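Local coordinates for arsenate Reductase (Corynebacterium glutamicum, PDB 3T38), which reduces arsenate to arsenite in a thioredoxin-dependent manner and has a low molecular weight tyrosine phosphatase fold, at residues R94-S99 and S139-K144; S99-H104 and E195-R200; S103-S108 and S132-N137; H173-E178 and R202-S207; E185-D188 and E192-E195. All coordinates share one frame; numbering follows the deposited sequence.

Two helices carry all five contacts. Helix 94-106 takes part in contacts 1, 2 and 3, and helix 190-211 in contacts 2, 4 and 5; contact 2 joins the two helices directly. Contact 2 is buried and apolar across its interface. Contact 4 is also apolar but only partly buried, at an outermost strand of the parallel sheet. Contact 1 is polar, partly buried and bridged by a water. Contact 3 is a surface contact with a CH-pi pair. Contact 5, made mostly by exposed residues, brings acidic side chains together near the start of helix 190-211. Salt bridges from Arg94 to Glu178 and Glu187 tie contact 1 to contacts 4 and 5.

Contact 1 (R94-S99 and S139-K144); sequences RSQIAS and SDAFPK
This is a polar, partly buried contact in which Gln96, in the first turn of helix 94-106, reaches the backbone of Phe142 in the loop between helices 125-133 and 148-153. Gln96 NE2 gives Phe142 O a weak hydrogen bond of 3.0 Å, bent at the hydrogen to 138°. The same nitrogen also bonds to Asn91 O, so the amide bridges two loops. The amide oxygen meets the same loop one residue earlier: Gln96 OE1 lies 3.6 Å from Ala141 CB. The kink at chi2 (-82°) turns the amide across the gap. Helix 94-106 is joined to strand 83-88 by the loop carrying the CX5R signature, the P-loop of the low molecular weight phosphatase fold. Cys88 and Arg94 are its end residues, and Asn91 lies within it. Asn91 OD1 also accepts from Lys144 N. Lys144 folds back over its own loop, bent at chi3 and chi4. Its CE lies above one face of the Phe142 ring, offset toward the rim. Lys144 NZ reaches Phe142 O at 2.9 Å, almost collinear with the carbonyl (178°). A water joins the two sides. It donates to Gln96 OE1 at 3.2 Å and accepts from Lys144 NZ at 2.7 Å. It also accepts from Phe142 N at 3.1 Å. Lys144 NZ has a further partner in Ser114 O, on strand 111-116.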
# COMPACT_ATOMS: atom_id res chain seq x y z
N ARG A 94 -17.14 -6.91 -7.28
CA ARG A 94 -16.64 -7.50 -8.54
C ARG A 94 -15.44 -8.48 -8.44
O ARG A 94 -15.52 -9.63 -8.90
CB ARG A 94 -16.24 -6.39 -9.53
CG ARG A 94 -17.43 -5.61 -10.09
CD ARG A 94 -16.98 -4.35 -10.84
NE ARG A 94 -18.06 -3.67 -11.55
CZ ARG A 94 -19.01 -2.92 -10.97
NH1 ARG A 94 -19.04 -2.73 -9.65
NH2 ARG A 94 -19.95 -2.34 -11.73
N SER A 95 -14.31 -8.01 -7.91
CA SER A 95 -13.11 -8.89 -7.87
C SER A 95 -13.24 -10.05 -6.89
O SER A 95 -12.63 -11.10 -7.06
CB SER A 95 -11.80 -8.11 -7.63
OG SER A 95 -11.84 -7.30 -6.46
N GLN A 96 -14.02 -9.85 -5.85
CA GLN A 96 -14.24 -10.90 -4.85
C GLN A 96 -15.18 -11.98 -5.38
O GLN A 96 -14.96 -13.16 -5.11
CB GLN A 96 -14.81 -10.30 -3.55
CG GLN A 96 -13.87 -9.27 -2.87
CD GLN A 96 -12.79 -9.94 -2.02
OE1 GLN A 96 -12.60 -11.16 -2.07
NE2 GLN A 96 -12.07 -9.15 -1.21
N ILE A 97 -16.21 -11.55 -6.09
CA ILE A 97 -17.11 -12.42 -6.79
C ILE A 97 -16.35 -13.22 -7.82
O ILE A 97 -16.49 -14.46 -7.85
CB ILE A 97 -18.22 -11.62 -7.55
CG1 ILE A 97 -19.03 -10.81 -6.55
CG2 ILE A 97 -19.09 -12.60 -8.42
CD1 ILE A 97 -19.96 -9.76 -7.24
N ALA A 98 -15.55 -12.55 -8.65
CA ALA A 98 -14.87 -13.23 -9.72
C ALA A 98 -13.90 -14.25 -9.12
O ALA A 98 -13.79 -15.40 -9.58
CB ALA A 98 -14.13 -12.27 -10.61
N SER A 99 -13.17 -13.82 -8.09
CA SER A 99 -12.17 -14.67 -7.51
C SER A 99 -12.79 -15.92 -6.89
O SER A 99 -12.22 -17.03 -7.01
CB SER A 99 -11.37 -13.89 -6.42
OG SER A 99 -10.52 -14.79 -5.69
N SER A 139 -15.34 -17.17 2.65
CA SER A 139 -15.29 -16.82 4.06
C SER A 139 -14.07 -16.01 4.55
O SER A 139 -14.24 -14.96 5.19
CB SER A 139 -15.60 -18.04 4.95
OG SER A 139 -16.81 -18.67 4.51
N ASP A 140 -12.85 -16.49 4.25
CA ASP A 140 -11.66 -15.71 4.66
C ASP A 140 -11.22 -14.61 3.67
O ASP A 140 -10.02 -14.35 3.48
CB ASP A 140 -10.53 -16.65 5.00
CG ASP A 140 -10.81 -17.41 6.30
OD1 ASP A 140 -10.78 -16.80 7.41
OD2 ASP A 140 -11.09 -18.63 6.19
N ALA A 141 -12.20 -14.00 3.02
CA ALA A 141 -11.90 -13.00 2.00
C ALA A 141 -11.90 -11.65 2.69
O ALA A 141 -12.58 -11.49 3.72
CB ALA A 141 -12.93 -13.07 0.91
N PHE A 142 -11.13 -10.70 2.19
CA PHE A 142 -11.10 -9.35 2.80
C PHE A 142 -10.59 -8.40 1.73
O PHE A 142 -9.87 -8.84 0.83
CB PHE A 142 -10.18 -9.29 4.05
CG PHE A 142 -8.77 -9.75 3.79
CD1 PHE A 142 -8.44 -11.10 3.81
CD2 PHE A 142 -7.77 -8.83 3.51
CE1 PHE A 142 -7.12 -11.54 3.53
CE2 PHE A 142 -6.45 -9.24 3.26
CZ PHE A 142 -6.11 -10.59 3.25
N PRO A 143 -10.98 -7.12 1.78
CA PRO A 143 -10.46 -6.21 0.73
C PRO A 143 -9.03 -5.87 1.01
O PRO A 143 -8.65 -5.76 2.17
CB PRO A 143 -11.31 -4.94 0.89
CG PRO A 143 -12.50 -5.39 1.79
CD PRO A 143 -11.92 -6.44 2.68
N LYS A 144 -8.22 -5.70 -0.03
CA LYS A 144 -6.77 -5.47 0.18
C LYS A 144 -6.28 -4.67 -0.99
O LYS A 144 -6.82 -4.84 -2.09
CB LYS A 144 -6.02 -6.79 0.27
CG LYS A 144 -6.08 -7.73 -0.99
CD LYS A 144 -5.80 -9.25 -0.63
CE LYS A 144 -7.12 -10.00 -0.21
NZ LYS A 144 -8.15 -9.77 -1.30
O HOH W 1 -9.89 -11.66 -0.53

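Contact 2 (S99-H104 and E195-R200)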
# COMPACT_ATOMS: atom_id res chain seq x y z
N SER A 99 -13.17 -13.82 -8.09
CA SER A 99 -12.17 -14.67 -7.51
C SER A 99 -12.79 -15.92 -6.89
O SER A 99 -12.22 -17.03 -7.01
CB SER A 99 -11.37 -13.89 -6.42
OG SER A 99 -10.52 -14.79 -5.69
N ALA A 100 -13.92 -15.75 -6.18
CA ALA A 100 -14.53 -16.87 -5.47
C ALA A 100 -15.20 -17.85 -6.45
O ALA A 100 -15.21 -19.05 -6.20
CB ALA A 100 -15.53 -16.39 -4.35
N LEU A 101 -15.70 -17.34 -7.57
CA LEU A 101 -16.36 -18.19 -8.57
C LEU A 101 -15.24 -19.03 -9.22
O LEU A 101 -15.34 -20.26 -9.32
CB LEU A 101 -17.22 -17.35 -9.55
CG LEU A 101 -18.57 -16.77 -9.03
CD1 LEU A 101 -19.36 -15.80 -9.98
CD2 LEU A 101 -19.55 -17.92 -8.71
N LEU A 102 -14.14 -18.41 -9.57
CA LEU A 102 -13.07 -19.23 -10.21
C LEU A 102 -12.51 -20.29 -9.26
O LEU A 102 -12.31 -21.43 -9.67
CB LEU A 102 -11.96 -18.34 -10.86
CG LEU A 102 -10.78 -19.02 -11.56
CD1 LEU A 102 -11.25 -19.98 -12.65
CD2 LEU A 102 -9.80 -18.00 -12.16
N SER A 103 -12.28 -19.96 -8.00
CA SER A 103 -11.81 -20.99 -7.05
C SER A 103 -12.80 -22.11 -6.91
O SER A 103 -12.41 -23.27 -6.78
CB SER A 103 -11.46 -20.40 -5.66
OG SER A 103 -10.55 -19.30 -5.82
N HIS A 104 -14.08 -21.75 -6.95
CA HIS A 104 -15.18 -22.69 -6.79
C HIS A 104 -15.24 -23.70 -7.98
O HIS A 104 -15.42 -24.90 -7.74
CB HIS A 104 -16.47 -21.89 -6.63
CG HIS A 104 -17.73 -22.67 -6.85
ND1 HIS A 104 -18.34 -23.39 -5.84
CD2 HIS A 104 -18.54 -22.76 -7.93
CE1 HIS A 104 -19.45 -23.94 -6.31
NE2 HIS A 104 -19.60 -23.57 -7.58
N GLU A 195 -24.30 -12.76 -11.77
CA GLU A 195 -24.67 -13.56 -12.96
C GLU A 195 -23.82 -13.24 -14.15
O GLU A 195 -23.43 -14.14 -14.86
CB GLU A 195 -26.11 -13.32 -13.39
CG GLU A 195 -27.06 -13.30 -12.26
CD GLU A 195 -27.61 -14.68 -11.95
OE1 GLU A 195 -26.75 -15.63 -11.84
OE2 GLU A 195 -28.88 -14.79 -11.84
N GLU A 196 -23.57 -11.96 -14.41
CA GLU A 196 -22.74 -11.62 -15.56
C GLU A 196 -21.30 -12.10 -15.33
O GLU A 196 -20.69 -12.66 -16.22
CB GLU A 196 -22.79 -10.14 -15.88
CG GLU A 196 -21.66 -9.74 -16.83
CD GLU A 196 -21.80 -8.32 -17.35
OE1 GLU A 196 -22.43 -7.47 -16.64
OE2 GLU A 196 -21.26 -8.05 -18.46
N ILE A 197 -20.78 -11.93 -14.13
CA ILE A 197 -19.45 -12.33 -13.86
C ILE A 197 -19.29 -13.87 -13.96
O ILE A 197 -18.33 -14.36 -14.55
CB ILE A 197 -19.02 -11.82 -12.48
CG1 ILE A 197 -18.85 -10.28 -12.53
CG2 ILE A 197 -17.74 -12.57 -11.97
CD1 ILE A 197 -18.71 -9.68 -11.04
N ASP A 198 -20.25 -14.61 -13.38
CA ASP A 198 -20.27 -16.06 -13.48
C ASP A 198 -20.19 -16.55 -14.93
O ASP A 198 -19.34 -17.38 -15.25
CB ASP A 198 -21.56 -16.61 -12.83
CG ASP A 198 -21.47 -18.12 -12.53
OD1 ASP A 198 -20.34 -18.72 -12.47
OD2 ASP A 198 -22.53 -18.73 -12.35
N GLY A 199 -21.07 -16.05 -15.80
CA GLY A 199 -20.92 -16.31 -17.22
C GLY A 199 -19.50 -16.12 -17.77
O GLY A 199 -19.04 -16.94 -18.59
N ARG A 200 -18.81 -15.06 -17.34
CA ARG A 200 -17.48 -14.75 -17.85
C ARG A 200 -16.41 -15.68 -17.20
O ARG A 200 -15.42 -16.06 -17.84
CB ARG A 200 -17.10 -13.27 -17.60
CG ARG A 200 -17.86 -12.21 -18.54
CD ARG A 200 -17.62 -10.79 -18.03
NE ARG A 200 -17.88 -9.71 -18.99
CZ ARG A 200 -17.10 -9.41 -20.03
NH1 ARG A 200 -16.02 -10.15 -20.33
NH2 ARG A 200 -17.42 -8.39 -20.81
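Leu101 of helix 94-106 packs against Ile197 and Asp198 of helix 190-211. The contact is buried helix-to-helix packing within the alpha/beta fold of the low molecular weight phosphatases. The two segments come closest at Leu101 and Asp198, whose CA atoms are 6.6 Å apart.

The apolar part depends on one branch of one leucine. Leu101 CD1 lies 3.6 Å from Asp198 CA and 3.7 Å from Asp198 CB, so it rests on the backbone of the second helix as much as on a side chain. The same methyl touches Ile197 CG2 at 4.1 Å. Leu101 reaches this place with CG anti to its carbonyl carbon (chi1 -74°). Its side chain crosses that of Asp198 at about a right angle. One turn on, Leu101 and Leu102 also touch Ile201, which extends the apolar seam along helix 190-211.

The polar part lies at the end of Asp198. This carboxylate is buried, but partners outside the two segments hold both of its oxygens. OD2 forms a salt bridge with Arg134 NH2, and OD1 probably hydrogen-bonds to Tyr105 OH. Such partners would be expected to stabilise a negative charge here. On another side of helix 190-211, Arg200 NE and Glu196 OE2 form a long salt bridge of 3.8 Å.

With its CG anti to the backbone N (chi1 -164°), Asp198 also lays its carboxylate beside the leucine, where OD1 is 3.9 Å from Leu101 CD2.

Contact 3 (S103-S108 and S132-N137)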
# COMPACT_ATOMS: atom_id res chain seq x y z
N SER A 103 -12.28 -19.96 -8.00
CA SER A 103 -11.81 -20.99 -7.05
C SER A 103 -12.80 -22.11 -6.91
O SER A 103 -12.41 -23.27 -6.78
CB SER A 103 -11.46 -20.40 -5.66
OG SER A 103 -10.55 -19.30 -5.82
N HIS A 104 -14.08 -21.75 -6.95
CA HIS A 104 -15.18 -22.69 -6.79
C HIS A 104 -15.24 -23.70 -7.98
O HIS A 104 -15.42 -24.90 -7.74
CB HIS A 104 -16.47 -21.89 -6.63
CG HIS A 104 -17.73 -22.67 -6.85
ND1 HIS A 104 -18.34 -23.39 -5.84
CD2 HIS A 104 -18.54 -22.76 -7.93
CE1 HIS A 104 -19.45 -23.94 -6.31
NE2 HIS A 104 -19.60 -23.57 -7.58
N TYR A 105 -15.07 -23.23 -9.23
CA TYR A 105 -14.99 -24.18 -10.39
C TYR A 105 -13.67 -24.90 -10.40
O TYR A 105 -13.64 -26.04 -10.64
CB TYR A 105 -15.23 -23.47 -11.75
CG TYR A 105 -16.60 -22.78 -11.80
CD1 TYR A 105 -17.74 -23.48 -11.55
CD2 TYR A 105 -16.73 -21.44 -12.07
CE1 TYR A 105 -18.98 -22.89 -11.56
CE2 TYR A 105 -18.00 -20.79 -12.04
CZ TYR A 105 -19.11 -21.54 -11.80
OH TYR A 105 -20.42 -21.01 -11.79
N ALA A 106 -12.58 -24.23 -10.09
CA ALA A 106 -11.22 -24.76 -10.40
C ALA A 106 -10.55 -25.48 -9.22
O ALA A 106 -9.74 -26.35 -9.42
CB ALA A 106 -10.31 -23.60 -10.95
N GLY A 107 -10.89 -25.10 -7.99
CA GLY A 107 -10.26 -25.68 -6.79
C GLY A 107 -8.75 -25.42 -6.80
O GLY A 107 -8.31 -24.34 -7.11
N SER A 108 -7.98 -26.46 -6.48
CA SER A 108 -6.50 -26.49 -6.48
C SER A 108 -5.80 -26.32 -7.81
O SER A 108 -4.57 -26.15 -7.83
CB SER A 108 -6.08 -27.90 -6.03
OG SER A 108 -6.16 -27.99 -4.65
N SER A 132 -22.93 -17.06 -0.55
CA SER A 132 -23.39 -18.02 0.46
C SER A 132 -24.66 -18.81 0.09
O SER A 132 -24.68 -20.03 0.27
CB SER A 132 -23.57 -17.34 1.80
OG SER A 132 -24.04 -18.28 2.72
N GLU A 133 -25.68 -18.14 -0.44
CA GLU A 133 -26.99 -18.75 -0.77
C GLU A 133 -26.93 -19.79 -1.85
O GLU A 133 -27.89 -20.52 -2.04
CB GLU A 133 -27.97 -17.72 -1.32
CG GLU A 133 -28.39 -16.63 -0.38
CD GLU A 133 -29.56 -15.84 -0.96
OE1 GLU A 133 -29.53 -14.59 -0.87
OE2 GLU A 133 -30.49 -16.49 -1.50
N ARG A 134 -25.85 -19.79 -2.61
CA ARG A 134 -25.71 -20.69 -3.74
C ARG A 134 -24.46 -21.53 -3.54
O ARG A 134 -23.90 -22.05 -4.49
CB ARG A 134 -25.64 -19.94 -5.07
CG ARG A 134 -24.42 -19.05 -5.23
CD ARG A 134 -24.46 -18.32 -6.54
NE ARG A 134 -23.72 -19.06 -7.54
CZ ARG A 134 -23.80 -18.85 -8.84
NH1 ARG A 134 -24.63 -17.90 -9.32
NH2 ARG A 134 -23.07 -19.62 -9.67
N GLY A 135 -24.04 -21.64 -2.28
CA GLY A 135 -22.99 -22.55 -1.89
C GLY A 135 -21.61 -22.24 -2.42
O GLY A 135 -20.87 -23.16 -2.76
N VAL A 136 -21.25 -20.97 -2.49
CA VAL A 136 -19.90 -20.63 -2.91
C VAL A 136 -19.14 -20.08 -1.70
O VAL A 136 -19.53 -19.04 -1.16
CB VAL A 136 -19.83 -19.60 -4.06
CG1 VAL A 136 -18.36 -19.10 -4.24
CG2 VAL A 136 -20.38 -20.18 -5.37
N ASN A 137 -18.06 -20.78 -1.32
CA ASN A 137 -17.19 -20.38 -0.24
C ASN A 137 -16.45 -19.05 -0.50
O ASN A 137 -15.87 -18.84 -1.59
CB ASN A 137 -16.20 -21.49 0.10
CG ASN A 137 -16.86 -22.90 0.12
OD1 ASN A 137 -18.02 -23.09 0.55
ND2 ASN A 137 -16.08 -23.90 -0.32
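His104 and Val136 form the apolar part of this surface contact between the end of helix 94-106 and the turn that follows helix 125-133. Val136 CG2 sits over the centre of one face of the imidazole. It is 3.8 Å from the centroid of the His104 ring and only 8° off the ring normal, a CH-pi contact. Val136 CG1 adds a looser touch to His104 CB at 4.1 Å. The histidine CG is anti to its backbone N (chi1 164°), which carries the ring out to the valine. Gly135 O approaches the same ring obliquely, 3.9 Å from His104 CE1. Within its own helix, His104 CD2 lies above one face of the Tyr105 ring, offset toward the rim.

The polar part is less direct. Tyr105 OH lies 3.7 Å from Arg134 NH2, at the edge of the guanidinium and near its plane. The ring and guanidinium planes are 76° apart. Asp198 on helix 190-211 is the shared partner of both groups, which probably keeps them close. Arg134 gets there through a bend at chi3.

Backbone bonds close the turn just before Val136. Gly135, with positive phi, donates from its N to Ser132 O at 3.1 Å. Val136 N bonds to Leu131 O. Together these make a Schellman motif that ends helix 125-133, with Gly135 as its C-prime residue.

Contact 4 (H173-E178 and R202-S207)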
# COMPACT_ATOMS: atom_id res chain seq x y z
N HIS A 173 -1.33 -12.73 -19.67
CA HIS A 173 -2.64 -12.37 -20.27
C HIS A 173 -3.37 -11.27 -19.51
O HIS A 173 -3.87 -11.49 -18.43
CB HIS A 173 -3.53 -13.64 -20.48
CG HIS A 173 -2.79 -14.73 -21.16
ND1 HIS A 173 -2.45 -14.66 -22.49
CD2 HIS A 173 -2.22 -15.87 -20.69
CE1 HIS A 173 -1.73 -15.72 -22.82
NE2 HIS A 173 -1.58 -16.47 -21.74
N TYR A 174 -3.38 -10.08 -20.06
CA TYR A 174 -4.19 -8.99 -19.54
C TYR A 174 -5.58 -8.97 -20.23
O TYR A 174 -5.70 -8.81 -21.45
CB TYR A 174 -3.45 -7.65 -19.71
CG TYR A 174 -2.29 -7.49 -18.75
CD1 TYR A 174 -1.03 -8.02 -19.02
CD2 TYR A 174 -2.47 -6.81 -17.55
CE1 TYR A 174 0.04 -7.86 -18.11
CE2 TYR A 174 -1.42 -6.63 -16.65
CZ TYR A 174 -0.18 -7.17 -16.94
OH TYR A 174 0.82 -6.98 -16.01
N LEU A 175 -6.59 -9.15 -19.42
CA LEU A 175 -7.98 -9.17 -19.83
C LEU A 175 -8.68 -7.98 -19.14
O LEU A 175 -8.38 -7.68 -17.98
CB LEU A 175 -8.63 -10.52 -19.41
CG LEU A 175 -8.69 -11.84 -20.25
CD1 LEU A 175 -7.59 -12.08 -21.30
CD2 LEU A 175 -8.91 -13.10 -19.39
N ASP A 176 -9.57 -7.31 -19.87
CA ASP A 176 -10.38 -6.19 -19.38
C ASP A 176 -11.88 -6.52 -19.47
O ASP A 176 -12.42 -6.63 -20.56
CB ASP A 176 -10.09 -4.95 -20.25
CG ASP A 176 -10.60 -3.66 -19.63
OD1 ASP A 176 -11.54 -3.67 -18.82
OD2 ASP A 176 -10.09 -2.60 -19.98
N TRP A 177 -12.53 -6.67 -18.32
CA TRP A 177 -13.93 -7.08 -18.26
C TRP A 177 -14.90 -5.93 -17.94
O TRP A 177 -15.98 -6.18 -17.41
CB TRP A 177 -14.12 -8.17 -17.20
CG TRP A 177 -13.70 -9.54 -17.63
CD1 TRP A 177 -13.06 -9.88 -18.78
CD2 TRP A 177 -13.84 -10.74 -16.88
NE1 TRP A 177 -12.81 -11.23 -18.81
CE2 TRP A 177 -13.28 -11.78 -17.66
CE3 TRP A 177 -14.41 -11.05 -15.63
CZ2 TRP A 177 -13.26 -13.11 -17.24
CZ3 TRP A 177 -14.40 -12.37 -15.20
CH2 TRP A 177 -13.81 -13.38 -15.99
N GLU A 178 -14.52 -4.70 -18.23
CA GLU A 178 -15.42 -3.56 -18.07
C GLU A 178 -15.03 -2.43 -19.01
O GLU A 178 -14.67 -1.35 -18.54
CB GLU A 178 -15.41 -3.05 -16.62
CG GLU A 178 -16.60 -2.07 -16.27
CD GLU A 178 -16.70 -1.73 -14.77
OE1 GLU A 178 -16.36 -2.61 -13.93
OE2 GLU A 178 -17.13 -0.59 -14.45
N ARG A 202 -16.98 -18.75 -16.21
CA ARG A 202 -17.10 -20.05 -16.89
C ARG A 202 -16.27 -20.16 -18.16
O ARG A 202 -15.58 -21.16 -18.33
CB ARG A 202 -18.54 -20.45 -17.16
CG ARG A 202 -19.33 -20.67 -15.88
CD ARG A 202 -20.80 -20.79 -16.25
NE ARG A 202 -21.64 -21.03 -15.10
CZ ARG A 202 -21.86 -22.24 -14.58
NH1 ARG A 202 -21.30 -23.31 -15.10
NH2 ARG A 202 -22.66 -22.35 -13.53
N GLU A 203 -16.30 -19.13 -19.00
CA GLU A 203 -15.53 -19.13 -20.24
C GLU A 203 -14.05 -19.03 -19.95
O GLU A 203 -13.26 -19.67 -20.60
CB GLU A 203 -15.94 -18.00 -21.19
CG GLU A 203 -17.37 -18.12 -21.68
CD GLU A 203 -17.73 -19.54 -22.22
OE1 GLU A 203 -16.99 -20.08 -23.11
OE2 GLU A 203 -18.78 -20.10 -21.76
N LEU A 204 -13.70 -18.23 -18.94
CA LEU A 204 -12.32 -18.07 -18.60
C LEU A 204 -11.76 -19.41 -18.13
O LEU A 204 -10.71 -19.80 -18.61
CB LEU A 204 -12.12 -16.98 -17.54
CG LEU A 204 -10.72 -16.96 -16.92
CD1 LEU A 204 -9.64 -16.51 -17.95
CD2 LEU A 204 -10.65 -16.06 -15.70
N TRP A 205 -12.47 -20.11 -17.24
CA TRP A 205 -12.07 -21.44 -16.74
C TRP A 205 -11.98 -22.50 -17.86
O TRP A 205 -10.98 -23.25 -17.96
CB TRP A 205 -13.00 -21.86 -15.60
CG TRP A 205 -12.83 -23.28 -15.06
CD1 TRP A 205 -13.83 -24.21 -14.84
CD2 TRP A 205 -11.60 -23.92 -14.70
NE1 TRP A 205 -13.28 -25.36 -14.35
CE2 TRP A 205 -11.92 -25.21 -14.26
CE3 TRP A 205 -10.25 -23.52 -14.74
CZ2 TRP A 205 -10.93 -26.13 -13.83
CZ3 TRP A 205 -9.27 -24.41 -14.30
CH2 TRP A 205 -9.62 -25.71 -13.85
N LYS A 206 -12.98 -22.55 -18.72
CA LYS A 206 -12.87 -23.41 -19.90
C LYS A 206 -11.62 -23.05 -20.66
O LYS A 206 -10.82 -23.93 -21.00
CB LYS A 206 -14.13 -23.34 -20.78
CG LYS A 206 -15.41 -24.02 -20.16
CD LYS A 206 -16.76 -23.53 -20.82
CE LYS A 206 -17.99 -24.32 -20.36
NZ LYS A 206 -18.36 -25.43 -21.36
N SER A 207 -11.38 -21.76 -20.87
CA SER A 207 -10.22 -21.36 -21.66
C SER A 207 -8.86 -21.70 -21.00
O SER A 207 -7.95 -22.20 -21.66
CB SER A 207 -10.32 -19.90 -22.09
OG SER A 207 -9.06 -19.40 -22.39
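Leu175, on the outermost strand 173-176, faces Leu204 of helix 190-211, with their CA atoms 10.0 Å apart. The gap is filled by side chains. Leu175 CD2 meets Leu204 CD1 at 3.8 Å, and the two leucines cross obliquely. Just past the strand, Trp177 offers the edge of its indole. Its CZ2 is 4.0 Å from Leu204 CB, which lies near the ring plane. Its CH2 is 4.2 Å from Leu204 CD2. Leu204 has CG anti to its backbone N (chi1 168°), and it spreads one methyl to each partner. The strand's backbone pairs with strand 156-159, and the side chains of Leu175 and Trp177 also touch Ile158 of that strand.

At the end of the strand the chain makes an Asx turn. Asp176 OD1 accepts from Glu178 N at 3.2 Å. The donor approaches on the anti side, 26° out of the carboxylate plane. Glu178 then forms a salt bridge with Arg94 of helix 94-106. Trp177 also takes part in a cation-pi contact with Arg200, one helical turn before Leu204. Apolar packing at Leu204 therefore joins the helix to the outermost strand, while Trp177 probably also helps to hold the positive charge of Arg200.

Contact 5 (E185-D188 and E192-E195)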
# COMPACT_ATOMS: atom_id res chain seq x y z
N GLU A 185 -23.74 3.72 -18.20
CA GLU A 185 -23.89 4.51 -16.96
C GLU A 185 -24.40 3.69 -15.77
O GLU A 185 -25.43 3.02 -15.86
CB GLU A 185 -24.84 5.67 -17.14
CG GLU A 185 -24.33 6.80 -17.97
CD GLU A 185 -25.38 7.87 -18.13
OE1 GLU A 185 -26.35 7.86 -17.34
OE2 GLU A 185 -25.27 8.73 -19.04
N GLY A 186 -23.69 3.80 -14.64
CA GLY A 186 -24.11 3.20 -13.40
C GLY A 186 -23.78 1.74 -13.49
O GLY A 186 -22.84 1.36 -14.19
N GLU A 187 -24.54 0.91 -12.77
CA GLU A 187 -24.32 -0.55 -12.74
C GLU A 187 -25.63 -1.28 -12.47
O GLU A 187 -26.64 -0.64 -12.14
CB GLU A 187 -23.25 -0.92 -11.71
CG GLU A 187 -23.64 -0.66 -10.23
CD GLU A 187 -22.49 -0.96 -9.24
OE1 GLU A 187 -22.75 -1.43 -8.07
OE2 GLU A 187 -21.32 -0.72 -9.63
N ASP A 188 -25.61 -2.61 -12.60
CA ASP A 188 -26.78 -3.46 -12.35
C ASP A 188 -26.92 -3.83 -10.86
O ASP A 188 -26.01 -3.50 -10.06
CB ASP A 188 -26.71 -4.71 -13.26
CG ASP A 188 -26.71 -4.35 -14.77
OD1 ASP A 188 -27.68 -3.72 -15.30
OD2 ASP A 188 -25.71 -4.71 -15.44
N GLU A 192 -27.39 -9.26 -10.43
CA GLU A 192 -27.12 -9.34 -11.87
C GLU A 192 -25.64 -9.33 -12.22
O GLU A 192 -25.20 -10.04 -13.11
CB GLU A 192 -27.83 -8.19 -12.57
CG GLU A 192 -29.37 -8.39 -12.65
CD GLU A 192 -30.14 -7.08 -12.88
OE1 GLU A 192 -29.68 -6.01 -12.42
OE2 GLU A 192 -31.22 -7.12 -13.51
N ILE A 193 -24.89 -8.50 -11.51
CA ILE A 193 -23.43 -8.49 -11.63
C ILE A 193 -22.85 -9.90 -11.32
O ILE A 193 -21.96 -10.35 -11.98
CB ILE A 193 -22.82 -7.42 -10.63
CG1 ILE A 193 -23.23 -6.01 -11.02
CG2 ILE A 193 -21.27 -7.49 -10.59
CD1 ILE A 193 -22.92 -5.01 -9.90
N ILE A 194 -23.34 -10.58 -10.28
CA ILE A 194 -22.89 -11.93 -9.96
C ILE A 194 -23.12 -12.87 -11.15
O ILE A 194 -22.22 -13.59 -11.54
CB ILE A 194 -23.47 -12.43 -8.60
CG1 ILE A 194 -22.79 -11.64 -7.48
CG2 ILE A 194 -23.25 -13.88 -8.38
CD1 ILE A 194 -23.36 -11.81 -6.01
N GLU A 195 -24.30 -12.76 -11.77
CA GLU A 195 -24.67 -13.56 -12.96
C GLU A 195 -23.82 -13.24 -14.15
O GLU A 195 -23.43 -14.14 -14.86
CB GLU A 195 -26.11 -13.32 -13.39
CG GLU A 195 -27.06 -13.30 -12.26
CD GLU A 195 -27.61 -14.68 -11.95
OE1 GLU A 195 -26.75 -15.63 -11.84
OE2 GLU A 195 -28.88 -14.79 -11.84
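The carboxylates of Asp188 and Glu192 stand close but nearly perpendicular, their planes 80° apart. Glu192 OE1 meets the methylene of Asp188, 3.3 Å from its CB. The two charged ends are a little further apart, with Asp188 OD1 4.2 Å from Glu192 OE1. These like charges probably repel to some degree. Glu192 OE1 has a partner in the backbone N of Lys189, which holds it turned back toward the start of the helix. The aliphatic parts touch too, with CB of Glu192 3.7 Å from CB of Asp188.

Ile193 supplies the apolar side. Its CD1 packs on the backbone, 3.4 Å from Asp188 O. It also lies 4.0 Å from Glu187 OE1. With CG1 anti to the carbonyl carbon (chi1 -66°), the isoleucine extends this methyl back to the incoming loop. The other oxygen of Glu187, OE2, forms a salt bridge with Arg94 of helix 94-106.

The contact thus folds the end of the loop onto the first turn of helix 190-211. It lies in the partly unmodelled connection from the edge strand 173-176 to the C-terminal helix of the low molecular weight phosphatase fold.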